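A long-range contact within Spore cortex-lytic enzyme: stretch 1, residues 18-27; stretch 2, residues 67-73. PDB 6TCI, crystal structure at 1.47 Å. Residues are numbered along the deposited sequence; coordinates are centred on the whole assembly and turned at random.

Stretch 1, residues 18-27: ELQSRLKYNG
Stretch 2, residues 67-73: MLVKATK

The contact between residues 18-27 and 67-73 of this spore cortex-lytic enzyme is a helix-helix packing in which a leucine cluster lies beside a single arginine-threonine hydrogen bond, illustrating how a small interface can join apolar packing to a well-anchored polar pair. Touching residues are at least 42 positions apart in sequence. Helix 18-25 and helix 67-71, each begun earlier in the chain, run in the same general sense, with their axes 45° apart and 10.0 Å at closest approach. The register is marked by Arg-22 and Thr-72, whose CA atoms lie 6.6 Å apart, and 441 Å² of surface is buried in all.

The apolar part is organised by Leu-68 (chi1 t, chi2 p). Its CB leaves sideways, but the branch bends inward, so that CD2 lies 3.5 Å from Leu-19 CD1 and CD1 lies 4.1 Å from Leu-23 CD2. Leu-19 is t,p and Leu-23 m,t; both are buried. The aliphatic base of Arg-22 extends this surface, its CB 3.7 Å from Leu-68 CG.

Beyond CB, Arg-22 runs out extended (m,t,t, chi4 -88°), and its guanidinium is held from two directions. One helical turn back, Glu-18 (t,t, chi3 -14°) forms a salt bridge, with OE2 accepting from Arg-22 NE at 2.8 Å and from NH2 at 3.1 Å. This leaves NH1 to cross the interface and donate to Thr-72 OG1 at 2.6 Å, close to the guanidinium plane, while Val-69 CA covers one face, 3.8 Å from NH1. Thr-72 (chi1 36°, p) lies just where the chain leaves helical geometry; its OG1 accepts through a lone pair while its own proton goes to Leu-68 O, at 2.6 Å. Water 1 reinforces the join, accepting from Arg-22 NH1 and donating to Val-69 O, both at 2.9 Å.

Asn-26 and Tyr-25 close the contact around the threonine methyl. Asn-26 (chi1 -88°, chi2 -66°) brings ND2 to 2.9 Å from Thr-72 CG2, a tight contact, and returns a weak hydrogen bond from ND2 to Arg-22 O at 3.4 Å. Tyr-25 (chi1 t, chi2 77°) sets CD2 4.0 Å from the same CG2; its OH meets water 2 at 2.9 Å, and that water donates to Lys-73 O at 2.8 Å. Gly-27 is the first residue to leave helical phi/psi, in a Schellman motif, with a phi of 90° that suits a residue without a side chain.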

# COMPACT_ATOMS: atom_id res chain seq x y z
N GLU A 18 -6.79 -3.26 3.18
CA GLU A 18 -6.12 -4.26 2.36
C GLU A 18 -4.70 -3.84 2.01
O GLU A 18 -3.78 -4.67 2.03
CB GLU A 18 -6.92 -4.57 1.09
CG GLU A 18 -6.20 -5.55 0.18
CD GLU A 18 -7.06 -6.07 -0.94
OE1 GLU A 18 -8.30 -5.90 -0.88
OE2 GLU A 18 -6.49 -6.65 -1.89
N LEU A 19 -4.49 -2.55 1.71
CA LEU A 19 -3.15 -2.06 1.40
C LEU A 19 -2.21 -2.27 2.59
O LEU A 19 -1.10 -2.79 2.43
CB LEU A 19 -3.22 -0.58 1.03
CG LEU A 19 -1.86 0.09 0.79
CD1 LEU A 19 -1.27 -0.40 -0.49
CD2 LEU A 19 -2.01 1.61 0.75
N GLN A 20 -2.64 -1.85 3.78
CA GLN A 20 -1.80 -2.01 4.96
C GLN A 20 -1.54 -3.48 5.25
O GLN A 20 -0.42 -3.85 5.62
CB GLN A 20 -2.46 -1.35 6.18
CG GLN A 20 -2.48 0.17 6.11
CD GLN A 20 -3.29 0.77 7.23
OE1 GLN A 20 -4.18 0.12 7.79
NE2 GLN A 20 -3.01 2.03 7.56
N SER A 21 -2.55 -4.33 5.07
CA SER A 21 -2.39 -5.75 5.35
C SER A 21 -1.42 -6.41 4.38
O SER A 21 -0.59 -7.24 4.78
CB SER A 21 -3.75 -6.45 5.30
OG SER A 21 -4.64 -5.91 6.28
N ARG A 22 -1.54 -6.10 3.08
CA ARG A 22 -0.60 -6.67 2.12
C ARG A 22 0.81 -6.17 2.38
O ARG A 22 1.77 -6.95 2.32
CB ARG A 22 -1.04 -6.35 0.69
CG ARG A 22 -2.25 -7.15 0.24
CD ARG A 22 -2.56 -6.90 -1.23
NE ARG A 22 -3.80 -7.55 -1.67
CZ ARG A 22 -3.88 -8.79 -2.14
NH1 ARG A 22 -2.79 -9.56 -2.22
NH2 ARG A 22 -5.05 -9.27 -2.53
N LEU A 23 0.97 -4.88 2.69
CA LEU A 23 2.29 -4.35 2.99
C LEU A 23 2.85 -4.99 4.26
O LEU A 23 4.07 -5.20 4.37
CB LEU A 23 2.25 -2.83 3.13
CG LEU A 23 2.04 -2.02 1.85
CD1 LEU A 23 1.78 -0.57 2.18
CD2 LEU A 23 3.24 -2.14 0.94
N LYS A 24 2.00 -5.30 5.23
CA LYS A 24 2.47 -5.97 6.44
C LYS A 24 2.93 -7.38 6.12
O LYS A 24 3.99 -7.81 6.58
CB LYS A 24 1.37 -5.98 7.50
CG LYS A 24 1.73 -6.77 8.75
CD LYS A 24 0.67 -6.62 9.82
CE LYS A 24 0.67 -5.22 10.39
NZ LYS A 24 1.96 -4.91 11.08
N TYR A 25 2.14 -8.11 5.33
CA TYR A 25 2.51 -9.48 4.95
C TYR A 25 3.85 -9.52 4.24
O TYR A 25 4.62 -10.48 4.40
CB TYR A 25 1.41 -10.05 4.05
CG TYR A 25 1.49 -11.55 3.85
CD1 TYR A 25 1.05 -12.43 4.83
CD2 TYR A 25 1.97 -12.08 2.66
CE1 TYR A 25 1.11 -13.79 4.64
CE2 TYR A 25 2.04 -13.45 2.46
CZ TYR A 25 1.60 -14.30 3.46
OH TYR A 25 1.65 -15.66 3.29
N ASN A 26 4.16 -8.48 3.46
CA ASN A 26 5.41 -8.37 2.74
C ASN A 26 6.55 -7.80 3.59
O ASN A 26 7.68 -7.75 3.12
CB ASN A 26 5.23 -7.53 1.47
CG ASN A 26 4.81 -8.37 0.27
OD1 ASN A 26 5.57 -9.20 -0.20
ND2 ASN A 26 3.61 -8.13 -0.23
N GLY A 27 6.27 -7.37 4.82
CA GLY A 27 7.30 -6.89 5.73
C GLY A 27 7.60 -5.41 5.65
O GLY A 27 8.66 -4.98 6.13
N MET A 67 1.25 -4.83 -8.65
CA MET A 67 2.50 -5.37 -8.14
C MET A 67 2.33 -5.90 -6.72
O MET A 67 2.89 -6.94 -6.37
CB MET A 67 3.58 -4.29 -8.19
CG MET A 67 4.95 -4.78 -7.76
SD MET A 67 5.77 -5.78 -9.02
CE MET A 67 6.09 -4.55 -10.27
N LEU A 68 1.56 -5.20 -5.89
CA LEU A 68 1.37 -5.63 -4.51
C LEU A 68 0.59 -6.95 -4.45
O LEU A 68 0.91 -7.83 -3.64
CB LEU A 68 0.68 -4.52 -3.72
CG LEU A 68 0.56 -4.76 -2.22
CD1 LEU A 68 1.93 -5.06 -1.60
CD2 LEU A 68 -0.10 -3.56 -1.54
N VAL A 69 -0.41 -7.11 -5.32
CA VAL A 69 -1.13 -8.37 -5.41
C VAL A 69 -0.21 -9.49 -5.89
O VAL A 69 -0.22 -10.60 -5.34
CB VAL A 69 -2.37 -8.20 -6.31
CG1 VAL A 69 -3.01 -9.53 -6.58
CG2 VAL A 69 -3.37 -7.24 -5.65
N LYS A 70 0.60 -9.22 -6.91
CA LYS A 70 1.53 -10.23 -7.40
C LYS A 70 2.55 -10.62 -6.32
O LYS A 70 2.88 -11.80 -6.16
CB LYS A 70 2.23 -9.71 -8.65
CG LYS A 70 3.20 -10.70 -9.30
CD LYS A 70 3.85 -10.09 -10.55
CE LYS A 70 4.83 -11.05 -11.20
N ALA A 71 3.03 -9.63 -5.56
CA ALA A 71 4.04 -9.88 -4.53
C ALA A 71 3.49 -10.64 -3.32
O ALA A 71 4.29 -11.21 -2.57
CB ALA A 71 4.63 -8.56 -4.06
N THR A 72 2.18 -10.63 -3.10
CA THR A 72 1.54 -11.34 -1.99
C THR A 72 0.94 -12.67 -2.41
O THR A 72 -0.05 -13.12 -1.82
CB THR A 72 0.47 -10.48 -1.32
OG1 THR A 72 -0.22 -9.70 -2.30
CG2 THR A 72 1.04 -9.57 -0.26
N LYS A 73 1.50 -13.31 -3.43
CA LYS A 73 0.96 -14.59 -3.89
C LYS A 73 1.75 -15.77 -3.32
O LYS A 73 2.24 -15.71 -2.19
CB LYS A 73 0.92 -14.66 -5.42
O HOH W 1 -2.20 -12.00 -3.71
O HOH W 2 2.12 -16.34 0.50